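Local coordinates for FAD-binding PCMH-type domain-containing protein (Gibberella zeae, PDB 6YJO), which binds FAD through two covalent links and probably works as an oxygen-dependent oxidoreductase that oxidises oligosaccharides, at residues 33-38 with 69-74; 289-294 with 321-326; 349-354 with 408-413; 364-369 with 438-443. One frame throughout, in Å; residues are numbered along the deposited sequence.

The four contacts follow the chain from the FAD-binding part into the part built on a seven-stranded antiparallel sheet. Contact 1 stands apart: it closes before the others open, its nearest atoms lie about 25 Å from each of them, and it joins helix 32-41 to an edge strand of a three-stranded parallel sheet. Contacts 2 and 3 both reach the seven-stranded sheet, on strands 283-290 and 346-352, with centres about 26 Å apart. Contacts 3 and 4 alternate along the chain and touch where Leu350 meets Arg442. Side chains of contacts 2 and 3 come within about 11 and 9 Å of FAD, while contact 4 packs helices on the sheet farther from the flavin site.

Contact 1. Residues 33-38 with 69-74; sequences AALNAC and PAAIAL
Leu35 reaches from helix 32-41 to the start of strand 71-73, an edge strand of the small parallel sheet in the FAD-binding fold of the PCMH type. Its CD1 methyl does most of the touching, 3.7 Å from Ala70 CB and 4.0 Å from Ala71 CB, so one branch of the leucine rests against two successive alanine methyls. The small alanines let the helix come close: the backbones are nearest at Asn36 and Ala71, with 6.4 Å between Asn36 CA and Ala71 CA. The first torsion of Leu35, -95°, lies off a staggered position, and the chain beyond it carries CD1 to the alanines.

Other neighbours hold the strand in place. Ala71 and Ala73 make backbone hydrogen bonds to strand 116-119, and Ile72 bonds to Ile47 through the backbone, while its side chain packs on Trp54 and Glu57 of helix 52-57. One turn of the helix is closed by the bond from Ala37 N to Ala33 O, 3.0 Å. Farther along, Cys38 forms a disulfide with Cys87, which ties this N-terminal helix covalently to helix 78-90. The contact lies away from the FAD-binding residues.

Beside the leucine, Asn36 turns its amide oxygen to the strand but finds an apolar neighbour there: OD1 is buried without a hydrogen-bonding partner in the model, and it sits 3.6 Å from Ala71 CB.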
loop_
_atom_site.group_PDB
_atom_site.type_symbol
_atom_site.label_atom_id
_atom_site.label_comp_id
_atom_site.label_asym_id
_atom_site.label_seq_id
_atom_site.Cartn_x
_atom_site.Cartn_y
_atom_site.Cartn_z
ATOM N N ALA A 33 1.463 -5.902 -32.637
ATOM C CA ALA A 33 1.899 -4.923 -33.628
ATOM C C ALA A 33 0.761 -4.054 -34.143
ATOM O O ALA A 33 1.008 -2.927 -34.588
ATOM C CB ALA A 33 2.580 -5.618 -34.809
ATOM N N ALA A 34 -0.472 -4.564 -34.109
ATOM C CA ALA A 34 -1.636 -3.710 -34.309
ATOM C C ALA A 34 -1.597 -2.533 -33.346
ATOM O O ALA A 34 -1.710 -1.373 -33.757
ATOM C CB ALA A 34 -2.920 -4.522 -34.124
ATOM N N LEU A 35 -1.428 -2.822 -32.053
ATOM C CA LEU A 35 -1.187 -1.805 -31.036
ATOM C C LEU A 35 0.029 -0.959 -31.381
ATOM O O LEU A 35 -0.110 0.192 -31.801
ATOM C CB LEU A 35 -0.987 -2.457 -29.666
ATOM C CG LEU A 35 -2.192 -2.578 -28.734
ATOM C CD1 LEU A 35 -1.899 -3.542 -27.595
ATOM C CD2 LEU A 35 -2.564 -1.210 -28.194
ATOM N N ASN A 36 1.222 -1.532 -31.205
ATOM C CA ASN A 36 2.496 -0.831 -31.358
ATOM C C ASN A 36 2.478 0.159 -32.517
ATOM O O ASN A 36 3.111 1.217 -32.445
ATOM C CB ASN A 36 3.638 -1.835 -31.546
ATOM C CG ASN A 36 4.546 -1.923 -30.330
ATOM O OD1 ASN A 36 4.182 -1.498 -29.231
ATOM N ND2 ASN A 36 5.738 -2.479 -30.523
ATOM N N ALA A 37 1.767 -0.178 -33.593
ATOM C CA ALA A 37 1.636 0.750 -34.711
ATOM C C ALA A 37 0.784 1.952 -34.324
ATOM O O ALA A 37 1.192 3.102 -34.518
ATOM C CB ALA A 37 1.045 0.033 -35.921
ATOM N N CYS A 38 -0.406 1.702 -33.768
ATOM C CA CYS A 38 -1.249 2.789 -33.280
ATOM C C CYS A 38 -0.461 3.721 -32.369
ATOM O O CYS A 38 -0.507 4.946 -32.525
ATOM C CB CYS A 38 -2.464 2.219 -32.542
ATOM S SG CYS A 38 -3.676 3.456 -31.970
ATOM N N PRO A 69 2.584 -8.371 -21.405
ATOM C CA PRO A 69 1.820 -7.390 -22.185
ATOM C C PRO A 69 1.626 -7.699 -23.661
ATOM O O PRO A 69 2.422 -8.414 -24.277
ATOM C CB PRO A 69 2.666 -6.114 -22.019
ATOM C CG PRO A 69 3.620 -6.401 -20.820
ATOM C CD PRO A 69 3.183 -7.713 -20.238
ATOM N N ALA A 70 0.551 -7.149 -24.231
ATOM C CA ALA A 70 0.444 -7.029 -25.681
ATOM C C ALA A 70 1.342 -5.909 -26.188
ATOM O O ALA A 70 2.017 -6.067 -27.210
ATOM C CB ALA A 70 -1.015 -6.789 -26.074
ATOM N N ALA A 71 1.369 -4.784 -25.474
ATOM C CA ALA A 71 2.378 -3.752 -25.671
ATOM C C ALA A 71 2.636 -3.056 -24.342
ATOM O O ALA A 71 1.820 -3.111 -23.419
ATOM C CB ALA A 71 1.960 -2.727 -26.733
ATOM N N ILE A 72 3.803 -2.422 -24.252
ATOM C CA ILE A 72 4.160 -1.538 -23.147
ATOM C C ILE A 72 4.323 -0.137 -23.715
ATOM O O ILE A 72 5.107 0.073 -24.649
ATOM C CB ILE A 72 5.454 -1.978 -22.444
ATOM C CG1 ILE A 72 5.310 -3.358 -21.801
ATOM C CG2 ILE A 72 5.839 -0.948 -21.393
ATOM C CD1 ILE A 72 6.645 -3.973 -21.433
ATOM N N ALA A 73 3.582 0.819 -23.160
ATOM C CA ALA A 73 3.829 2.230 -23.417
ATOM C C ALA A 73 4.721 2.792 -22.319
ATOM O O ALA A 73 4.700 2.326 -21.176
ATOM C CB ALA A 73 2.520 3.019 -23.486
ATOM N N LEU A 74 5.530 3.781 -22.685
ATOM C CA LEU A 74 6.431 4.465 -21.760
ATOM C C LEU A 74 6.234 5.967 -21.935
ATOM O O LEU A 74 7.095 6.664 -22.487
ATOM C CB LEU A 74 7.881 4.049 -22.007
ATOM C CG LEU A 74 8.929 4.655 -21.069
ATOM C CD1 LEU A 74 8.593 4.364 -19.611
ATOM C CD2 LEU A 74 10.320 4.139 -21.406
#

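Contact 2. Residues 289-294 with 321-326; sequences VYYGTR and IQMLNK
Tyr291 OH is hydrogen-bonded to the backbone oxygen of Phe178, and the same hydroxyl oxygen has the methyl of Met323 beside it, with 3.8 Å from Tyr291 OH to Met323 CE. The methyl arrives at the edge of the phenol, near the ring plane, and the two side chains cross at about a right angle. The bond to Phe178 ties down the far end of the ring, while the methionine methyl also lies against the neighbouring ring carbon, 4.4 Å from Tyr291 CE1 to Met323 CE.

Val289, two residues back on strand 283-290, meets the same methionine nearer its root. Its CG2 lies 3.6 Å from Met323 CG and 3.9 Å from Met323 SD. The valine has CG1 anti to the backbone N (chi1 174°), and that branch stands over one face of the Tyr291 ring, offset toward the rim. One valine thereby packs against both the ring and the thioether.

Met323 leaves its helix with CG anti to the backbone N (173°), then bends at its next two torsions, which carries SD past Val289 and CE on to the tyrosine. Val241 also touches Met323, and Ala179 and Pro238 touch the tyrosine. Tyr291 itself centres an inverse gamma turn just after the strand, before Thr293 caps the N-terminus of helix 294-308.

Met323 lies about 11 Å from FAD at its side chain, and about 7 Å from the side chain of the FAD-binding Ser161. This is helix-on-strand packing, joining short helix 320-326 to the end of a strand of the seven-stranded antiparallel sheet near the flavin pocket.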
loop_
_atom_site.group_PDB
_atom_site.type_symbol
_atom_site.label_atom_id
_atom_site.label_comp_id
_atom_site.label_asym_id
_atom_site.label_seq_id
_atom_site.Cartn_x
_atom_site.Cartn_y
_atom_site.Cartn_z
ATOM N N VAL A 289 8.319 4.549 15.515
ATOM C CA VAL A 289 8.881 5.894 15.444
ATOM C C VAL A 289 8.076 6.813 16.353
ATOM O O VAL A 289 6.842 6.827 16.297
ATOM C CB VAL A 289 8.883 6.449 14.006
ATOM C CG1 VAL A 289 9.342 7.907 14.013
ATOM C CG2 VAL A 289 9.766 5.605 13.092
ATOM N N TYR A 290 8.774 7.586 17.181
ATOM C CA TYR A 290 8.165 8.609 18.023
ATOM C C TYR A 290 8.700 9.965 17.587
ATOM O O TYR A 290 9.906 10.219 17.678
ATOM C CB TYR A 290 8.468 8.363 19.503
ATOM C CG TYR A 290 7.788 9.339 20.436
ATOM C CD1 TYR A 290 6.480 9.129 20.855
ATOM C CD2 TYR A 290 8.451 10.473 20.900
ATOM C CE1 TYR A 290 5.851 10.019 21.705
ATOM C CE2 TYR A 290 7.830 11.369 21.756
ATOM C CZ TYR A 290 6.532 11.137 22.155
ATOM O OH TYR A 290 5.903 12.022 23.002
ATOM N N TYR A 291 7.810 10.827 17.103
ATOM C CA TYR A 291 8.196 12.172 16.682
ATOM C C TYR A 291 8.302 13.038 17.932
ATOM O O TYR A 291 7.358 13.711 18.351
ATOM C CB TYR A 291 7.204 12.715 15.661
ATOM C CG TYR A 291 7.169 11.848 14.424
ATOM C CD1 TYR A 291 8.237 11.840 13.533
ATOM C CD2 TYR A 291 6.093 11.007 14.164
ATOM C CE1 TYR A 291 8.226 11.037 12.414
ATOM C CE2 TYR A 291 6.075 10.199 13.044
ATOM C CZ TYR A 291 7.144 10.219 12.172
ATOM O OH TYR A 291 7.135 9.415 11.051
ATOM N N GLY A 292 9.490 13.008 18.524
ATOM C CA GLY A 292 9.730 13.662 19.792
ATOM C C GLY A 292 11.060 13.203 20.357
ATOM O O GLY A 292 11.842 12.527 19.681
ATOM N N THR A 293 11.296 13.573 21.613
ATOM C CA THR A 293 12.568 13.283 22.256
ATOM C C THR A 293 12.574 11.870 22.839
ATOM O O THR A 293 11.530 11.253 23.065
ATOM C CB THR A 293 12.859 14.299 23.362
ATOM O OG1 THR A 293 11.954 14.099 24.453
ATOM C CG2 THR A 293 12.706 15.721 22.835
ATOM N N ARG A 294 13.784 11.356 23.081
ATOM C CA ARG A 294 13.914 10.035 23.687
ATOM C C ARG A 294 13.199 9.980 25.031
ATOM O O ARG A 294 12.420 9.055 25.296
ATOM C CB ARG A 294 15.391 9.669 23.851
ATOM C CG ARG A 294 15.642 8.421 24.711
ATOM C CD ARG A 294 14.929 7.188 24.151
ATOM N NE ARG A 294 14.964 6.059 25.079
ATOM C CZ ARG A 294 15.975 5.202 25.188
ATOM N NH1 ARG A 294 17.056 5.335 24.432
ATOM N NH2 ARG A 294 15.905 4.207 26.062
ATOM N N ILE A 321 14.854 12.470 7.398
ATOM C CA ILE A 321 15.431 11.651 6.339
ATOM C C ILE A 321 16.250 10.518 6.935
ATOM O O ILE A 321 16.402 9.459 6.318
ATOM C CB ILE A 321 16.270 12.532 5.391
ATOM C CG1 ILE A 321 15.365 13.530 4.656
ATOM C CG2 ILE A 321 17.038 11.675 4.393
ATOM C CD1 ILE A 321 14.391 12.885 3.662
ATOM N N GLN A 322 16.779 10.710 8.145
ATOM C CA GLN A 322 17.509 9.636 8.806
ATOM C C GLN A 322 16.575 8.485 9.162
ATOM O O GLN A 322 16.915 7.314 8.961
ATOM C CB GLN A 322 18.211 10.180 10.051
ATOM C CG GLN A 322 19.482 9.454 10.427
ATOM C CD GLN A 322 20.377 10.287 11.330
ATOM O OE1 GLN A 322 19.960 11.319 11.858
ATOM N NE2 GLN A 322 21.618 9.846 11.503
ATOM N N MET A 323 15.385 8.801 9.678
ATOM C CA MET A 323 14.439 7.752 10.045
ATOM C C MET A 323 13.954 6.989 8.817
ATOM O O MET A 323 13.783 5.765 8.870
ATOM C CB MET A 323 13.259 8.360 10.804
ATOM C CG MET A 323 12.114 7.388 11.095
ATOM S SD MET A 323 10.955 7.154 9.717
ATOM C CE MET A 323 10.477 8.848 9.351
ATOM N N LEU A 324 13.713 7.693 7.707
ATOM C CA LEU A 324 13.293 7.014 6.486
ATOM C C LEU A 324 14.384 6.092 5.960
ATOM O O LEU A 324 14.082 5.043 5.380
ATOM C CB LEU A 324 12.902 8.042 5.421
ATOM C CG LEU A 324 11.674 8.905 5.735
ATOM C CD1 LEU A 324 11.453 9.949 4.646
ATOM C CD2 LEU A 324 10.430 8.048 5.921
ATOM N N ASN A 325 15.654 6.460 6.156
ATOM C CA ASN A 325 16.747 5.584 5.743
ATOM C C ASN A 325 16.891 4.382 6.669
ATOM O O ASN A 325 17.236 3.288 6.210
ATOM C CB ASN A 325 18.060 6.364 5.691
ATOM C CG ASN A 325 18.286 7.032 4.349
ATOM O OD1 ASN A 325 18.390 6.360 3.321
ATOM N ND2 ASN A 325 18.389 8.357 4.352
ATOM N N LYS A 326 16.629 4.554 7.967
ATOM C CA LYS A 326 16.794 3.438 8.894
ATOM C C LYS A 326 15.770 2.344 8.637
ATOM O O LYS A 326 16.034 1.170 8.921
ATOM C CB LYS A 326 16.684 3.924 10.340
ATOM C CG LYS A 326 16.771 2.798 11.370
ATOM C CD LYS A 326 17.386 3.273 12.689
ATOM C CE LYS A 326 17.494 2.133 13.699
ATOM N NZ LYS A 326 16.163 1.556 14.049
#

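Contact 3. Residues 349-354 with 408-413; sequences SLMTKA and SAFPHR
Met351 sets out with CG anti to its own carbonyl carbon (chi1 -64°) and then bends at the next two torsions, while His412 likewise has CG anti to its carbonyl carbon (-57°), which helps present the ring face to the methionine. The two side chains cross at about a right angle. Met351 CB sits over one face of the imidazole, 4.0 Å from the centroid of the His412 ring, in a CH-pi contact. The sulfur lies obliquely to the same ring, with Met351 SD 3.6 Å from His412 CD2. Pro411 CG covers the opposite face over its centre, so the imidazole is sandwiched between the proline and the methionine.

The sulfur also makes a Met-aromatic contact with Phe410, Met351 SD being 4.2 Å from Phe410 CZ and oblique to that ring. At the polar end of the histidine, NE2 has weak hydrogen bonds to the backbone oxygens of Met456 and Tyr474, and ND1 a weak one with Lys415 NZ.

Met351 is about 4 Å from the FAD-binding Tyr457, side chain to side chain, which puts the cluster beside the flavin site. Strand 346-352 is an edge strand of the seven-stranded antiparallel sheet; loop 408-413 lies between strands 380-386 and 417-423, and helix 431-446 packs on Leu350.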
loop_
_atom_site.group_PDB
_atom_site.type_symbol
_atom_site.label_atom_id
_atom_site.label_comp_id
_atom_site.label_asym_id
_atom_site.label_seq_id
_atom_site.Cartn_x
_atom_site.Cartn_y
_atom_site.Cartn_z
ATOM N N SER A 349 -3.203 -9.979 4.319
ATOM C CA SER A 349 -3.383 -8.935 5.317
ATOM C C SER A 349 -4.657 -9.180 6.114
ATOM O O SER A 349 -5.462 -10.062 5.803
ATOM C CB SER A 349 -3.445 -7.545 4.668
ATOM O OG SER A 349 -4.503 -7.481 3.727
ATOM N N LEU A 350 -4.822 -8.374 7.161
ATOM C CA LEU A 350 -6.073 -8.281 7.900
ATOM C C LEU A 350 -6.219 -6.856 8.409
ATOM O O LEU A 350 -5.226 -6.179 8.691
ATOM C CB LEU A 350 -6.136 -9.264 9.076
ATOM C CG LEU A 350 -6.406 -10.733 8.752
ATOM C CD1 LEU A 350 -6.325 -11.562 10.028
ATOM C CD2 LEU A 350 -7.769 -10.900 8.090
ATOM N N MET A 351 -7.465 -6.403 8.510
ATOM C CA MET A 351 -7.813 -5.091 9.056
ATOM C C MET A 351 -8.830 -5.335 10.169
ATOM O O MET A 351 -10.033 -5.134 9.993
ATOM C CB MET A 351 -8.366 -4.159 7.956
ATOM C CG MET A 351 -7.357 -3.814 6.870
ATOM S SD MET A 351 -6.985 -2.049 6.779
ATOM C CE MET A 351 -6.283 -1.766 8.401
ATOM N N THR A 352 -8.334 -5.771 11.323
ATOM C CA THR A 352 -9.183 -6.221 12.418
ATOM C C THR A 352 -9.500 -5.088 13.385
ATOM O O THR A 352 -8.824 -4.057 13.432
ATOM C CB THR A 352 -8.520 -7.358 13.206
ATOM O OG1 THR A 352 -7.351 -6.866 13.873
ATOM C CG2 THR A 352 -8.135 -8.501 12.295
ATOM N N LYS A 353 -10.558 -5.302 14.159
ATOM C CA LYS A 353 -10.763 -4.610 15.416
ATOM C C LYS A 353 -10.000 -5.331 16.525
ATOM O O LYS A 353 -9.371 -6.369 16.307
ATOM C CB LYS A 353 -12.255 -4.541 15.741
ATOM C CG LYS A 353 -13.071 -3.763 14.722
ATOM C CD LYS A 353 -14.566 -3.946 14.940
ATOM C CE LYS A 353 -15.380 -3.022 14.045
ATOM N NZ LYS A 353 -15.372 -1.611 14.522
ATOM N N ALA A 354 -10.043 -4.756 17.722
ATOM C CA ALA A 354 -9.508 -5.399 18.915
ATOM C C ALA A 354 -9.933 -6.860 18.998
ATOM O O ALA A 354 -11.126 -7.169 19.066
ATOM C CB ALA A 354 -9.990 -4.640 20.152
ATOM N N SER A 408 -13.879 9.655 1.149
ATOM C CA SER A 408 -12.998 8.557 0.783
ATOM C C SER A 408 -13.743 7.233 0.854
ATOM O O SER A 408 -14.510 6.987 1.791
ATOM C CB SER A 408 -11.764 8.512 1.694
ATOM O OG SER A 408 -10.918 7.437 1.339
ATOM N N ALA A 409 -13.492 6.378 -0.142
ATOM C CA ALA A 409 -14.096 5.054 -0.172
ATOM C C ALA A 409 -13.417 4.077 0.779
ATOM O O ALA A 409 -13.996 3.031 1.080
ATOM C CB ALA A 409 -14.063 4.497 -1.593
ATOM N N PHE A 410 -12.207 4.383 1.245
ATOM C CA PHE A 410 -11.483 3.514 2.163
ATOM C C PHE A 410 -12.354 3.193 3.378
ATOM O O PHE A 410 -12.813 4.120 4.066
ATOM C CB PHE A 410 -10.184 4.178 2.616
ATOM C CG PHE A 410 -9.332 3.309 3.506
ATOM C CD1 PHE A 410 -8.465 2.373 2.959
ATOM C CD2 PHE A 410 -9.391 3.434 4.886
ATOM C CE1 PHE A 410 -7.681 1.577 3.766
ATOM C CE2 PHE A 410 -8.603 2.638 5.701
ATOM C CZ PHE A 410 -7.747 1.708 5.137
ATOM N N PRO A 411 -12.593 1.916 3.682
ATOM C CA PRO A 411 -13.646 1.567 4.643
ATOM C C PRO A 411 -13.172 1.240 6.054
ATOM O O PRO A 411 -14.008 1.034 6.941
ATOM C CB PRO A 411 -14.268 0.328 3.996
ATOM C CG PRO A 411 -13.068 -0.371 3.395
ATOM C CD PRO A 411 -12.096 0.723 2.971
ATOM N N HIS A 412 -11.859 1.188 6.291
ATOM C CA HIS A 412 -11.314 0.554 7.484
ATOM C C HIS A 412 -10.875 1.548 8.558
ATOM O O HIS A 412 -10.116 1.175 9.460
ATOM C CB HIS A 412 -10.148 -0.358 7.100
ATOM C CG HIS A 412 -10.509 -1.412 6.099
ATOM N ND1 HIS A 412 -11.531 -2.315 6.304
ATOM C CD2 HIS A 412 -9.983 -1.710 4.888
ATOM C CE1 HIS A 412 -11.620 -3.121 5.261
ATOM N NE2 HIS A 412 -10.692 -2.775 4.388
ATOM N N ARG A 413 -11.344 2.797 8.500
ATOM C CA ARG A 413 -10.978 3.746 9.548
ATOM C C ARG A 413 -11.473 3.305 10.918
ATOM O O ARG A 413 -10.941 3.766 11.935
ATOM C CB ARG A 413 -11.510 5.139 9.212
ATOM C CG ARG A 413 -10.827 5.755 8.009
ATOM C CD ARG A 413 -11.342 7.141 7.682
ATOM N NE ARG A 413 -10.973 7.497 6.316
ATOM C CZ ARG A 413 -9.730 7.751 5.926
ATOM N NH1 ARG A 413 -8.735 7.694 6.800
ATOM N NH2 ARG A 413 -9.481 8.062 4.661
#

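Contact 4. Residues 364-369 with 438-443; sequences ARTLFD and LKRFRD
Helices 357-371 and 431-446 lie side by side here as a nearly antiparallel pair, their segments at 155° and their axes 9.3 Å apart, packed on the antiparallel sheet. Leu367 and Phe441 form the buried part of the seam. Leu367 CD1 stands almost squarely over the centre of the phenylalanine ring, 3.6 Å from the centroid of the Phe441 ring and 13° off its normal, a close CH-pi contact. In Leu367 CG is anti to the backbone N (chi1 -164°), and the second torsion then turns CD1 onto the ring. At the edge of the same ring, near its plane, is a backbone oxygen, with Thr366 O 3.8 Å from Phe441 CE1.

Toward the solvent side the seam is made by Thr366 and Arg440. Thr366 CG2 is 3.5 Å from Arg440 CG, so the aliphatic part of the arginine is what packs against the threonine methyl. The threonine hydroxyl is engaged within its own helix, by a hydrogen bond from Thr366 OG1 to the backbone oxygen of Ser362.

Trp380 of strand 380-386 packs on Leu367 and meets the Phe441 ring edge-to-face, and Ile382 touches both; Phe421 of strand 417-423 also packs on Phe441, while helix 252-268 borders helix 357-371 at Ala364 and Phe368.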
loop_
_atom_site.group_PDB
_atom_site.type_symbol
_atom_site.label_atom_id
_atom_site.label_comp_id
_atom_site.label_asym_id
_atom_site.label_seq_id
_atom_site.Cartn_x
_atom_site.Cartn_y
_atom_site.Cartn_z
ATOM N N ALA A 364 -2.106 -17.424 18.642
ATOM C CA ALA A 364 -0.824 -17.780 19.243
ATOM C C ALA A 364 -0.647 -19.289 19.340
ATOM O O ALA A 364 0.487 -19.775 19.336
ATOM C CB ALA A 364 -0.703 -17.136 20.628
ATOM N N ARG A 365 -1.746 -20.043 19.439
ATOM C CA ARG A 365 -1.662 -21.503 19.413
ATOM C C ARG A 365 -1.266 -21.993 18.028
ATOM O O ARG A 365 -0.438 -22.900 17.894
ATOM C CB ARG A 365 -3.006 -22.111 19.834
ATOM C CG ARG A 365 -3.030 -23.634 19.957
ATOM C CD ARG A 365 -4.295 -24.082 20.688
ATOM N NE ARG A 365 -4.280 -25.492 21.070
ATOM C CZ ARG A 365 -5.125 -26.041 21.941
ATOM N NH1 ARG A 365 -6.056 -25.302 22.534
ATOM N NH2 ARG A 365 -5.039 -27.334 22.225
ATOM N N THR A 366 -1.849 -21.394 16.989
ATOM C CA THR A 366 -1.573 -21.798 15.618
ATOM C C THR A 366 -0.176 -21.370 15.176
ATOM O O THR A 366 0.471 -22.080 14.402
ATOM C CB THR A 366 -2.646 -21.199 14.704
ATOM O OG1 THR A 366 -3.893 -21.151 15.412
ATOM C CG2 THR A 366 -2.826 -22.036 13.448
ATOM N N LEU A 367 0.310 -20.233 15.678
ATOM C CA LEU A 367 1.624 -19.726 15.293
ATOM C C LEU A 367 2.738 -20.479 16.008
ATOM O O LEU A 367 3.685 -20.950 15.371
ATOM C CB LEU A 367 1.712 -18.233 15.603
ATOM C CG LEU A 367 2.854 -17.468 14.938
ATOM C CD1 LEU A 367 2.579 -17.295 13.449
ATOM C CD2 LEU A 367 3.061 -16.125 15.624
ATOM N N PHE A 368 2.643 -20.601 17.334
ATOM C CA PHE A 368 3.669 -21.329 18.074
ATOM C C PHE A 368 3.602 -22.819 17.780
ATOM O O PHE A 368 4.612 -23.521 17.907
ATOM C CB PHE A 368 3.536 -21.051 19.572
ATOM C CG PHE A 368 4.232 -19.791 20.005
ATOM C CD1 PHE A 368 5.547 -19.827 20.435
ATOM C CD2 PHE A 368 3.580 -18.571 19.953
ATOM C CE1 PHE A 368 6.197 -18.671 20.820
ATOM C CE2 PHE A 368 4.226 -17.410 20.336
ATOM C CZ PHE A 368 5.535 -17.461 20.770
ATOM N N ASP A 369 2.431 -23.316 17.379
ATOM C CA ASP A 369 2.355 -24.653 16.801
ATOM C C ASP A 369 3.323 -24.782 15.633
ATOM O O ASP A 369 4.105 -25.736 15.552
ATOM C CB ASP A 369 0.922 -24.937 16.349
ATOM C CG ASP A 369 0.562 -26.401 16.445
ATOM O OD1 ASP A 369 0.179 -26.847 17.549
ATOM O OD2 ASP A 369 0.655 -27.105 15.416
ATOM N N LEU A 438 0.080 -19.177 5.432
ATOM C CA LEU A 438 -0.392 -17.818 5.684
ATOM C C LEU A 438 -1.903 -17.782 5.885
ATOM O O LEU A 438 -2.404 -17.030 6.729
ATOM C CB LEU A 438 0.019 -16.884 4.543
ATOM C CG LEU A 438 1.500 -16.498 4.418
ATOM C CD1 LEU A 438 1.646 -15.240 3.570
ATOM C CD2 LEU A 438 2.163 -16.303 5.776
ATOM N N LYS A 439 -2.649 -18.583 5.121
ATOM C CA LYS A 439 -4.095 -18.636 5.309
ATOM C C LYS A 439 -4.451 -19.248 6.658
ATOM O O LYS A 439 -5.384 -18.789 7.328
ATOM C CB LYS A 439 -4.746 -19.427 4.172
ATOM C CG LYS A 439 -6.275 -19.456 4.217
ATOM C CD LYS A 439 -6.855 -20.064 2.942
ATOM C CE LYS A 439 -8.368 -20.231 3.016
ATOM N NZ LYS A 439 -8.771 -21.647 3.258
ATOM N N ARG A 440 -3.725 -20.290 7.070
ATOM C CA ARG A 440 -3.956 -20.878 8.386
ATOM C C ARG A 440 -3.723 -19.855 9.491
ATOM O O ARG A 440 -4.459 -19.828 10.485
ATOM C CB ARG A 440 -3.055 -22.103 8.568
ATOM C CG ARG A 440 -2.959 -22.612 9.997
ATOM C CD ARG A 440 -2.315 -23.994 10.060
ATOM N NE ARG A 440 -1.147 -24.101 9.185
ATOM C CZ ARG A 440 -0.975 -25.025 8.240
ATOM N NH1 ARG A 440 -1.884 -25.968 8.026
ATOM N NH2 ARG A 440 0.131 -25.011 7.508
ATOM N N PHE A 441 -2.708 -19.002 9.339
ATOM C CA PHE A 441 -2.501 -17.928 10.304
ATOM C C PHE A 441 -3.652 -16.929 10.260
ATOM O O PHE A 441 -4.231 -16.584 11.297
ATOM C CB PHE A 441 -1.176 -17.211 10.031
ATOM C CG PHE A 441 0.049 -18.050 10.281
ATOM C CD1 PHE A 441 -0.008 -19.192 11.066
ATOM C CD2 PHE A 441 1.267 -17.681 9.735
ATOM C CE1 PHE A 441 1.125 -19.950 11.294
ATOM C CE2 PHE A 441 2.399 -18.434 9.959
ATOM C CZ PHE A 441 2.329 -19.572 10.739
ATOM N N ARG A 442 -3.990 -16.450 9.062
ATOM C CA ARG A 442 -5.042 -15.446 8.929
ATOM C C ARG A 442 -6.373 -15.957 9.473
ATOM O O ARG A 442 -7.074 -15.236 10.193
ATOM C CB ARG A 442 -5.167 -15.026 7.460
ATOM C CG ARG A 442 -6.506 -14.415 7.071
ATOM C CD ARG A 442 -6.433 -13.715 5.713
ATOM N NE ARG A 442 -7.406 -14.247 4.759
ATOM C CZ ARG A 442 -7.133 -15.146 3.813
ATOM N NH1 ARG A 442 -5.906 -15.633 3.668
ATOM N NH2 ARG A 442 -8.098 -15.557 3.002
ATOM N N ASP A 443 -6.735 -17.201 9.155
ATOM C CA ASP A 443 -8.016 -17.730 9.615
ATOM C C ASP A 443 -8.049 -17.880 11.131
ATOM O O ASP A 443 -9.087 -17.646 11.758
ATOM C CB ASP A 443 -8.301 -19.072 8.946
ATOM C CG ASP A 443 -8.492 -18.944 7.451
ATOM O OD1 ASP A 443 -8.859 -17.842 6.993
ATOM O OD2 ASP A 443 -8.275 -19.942 6.735
#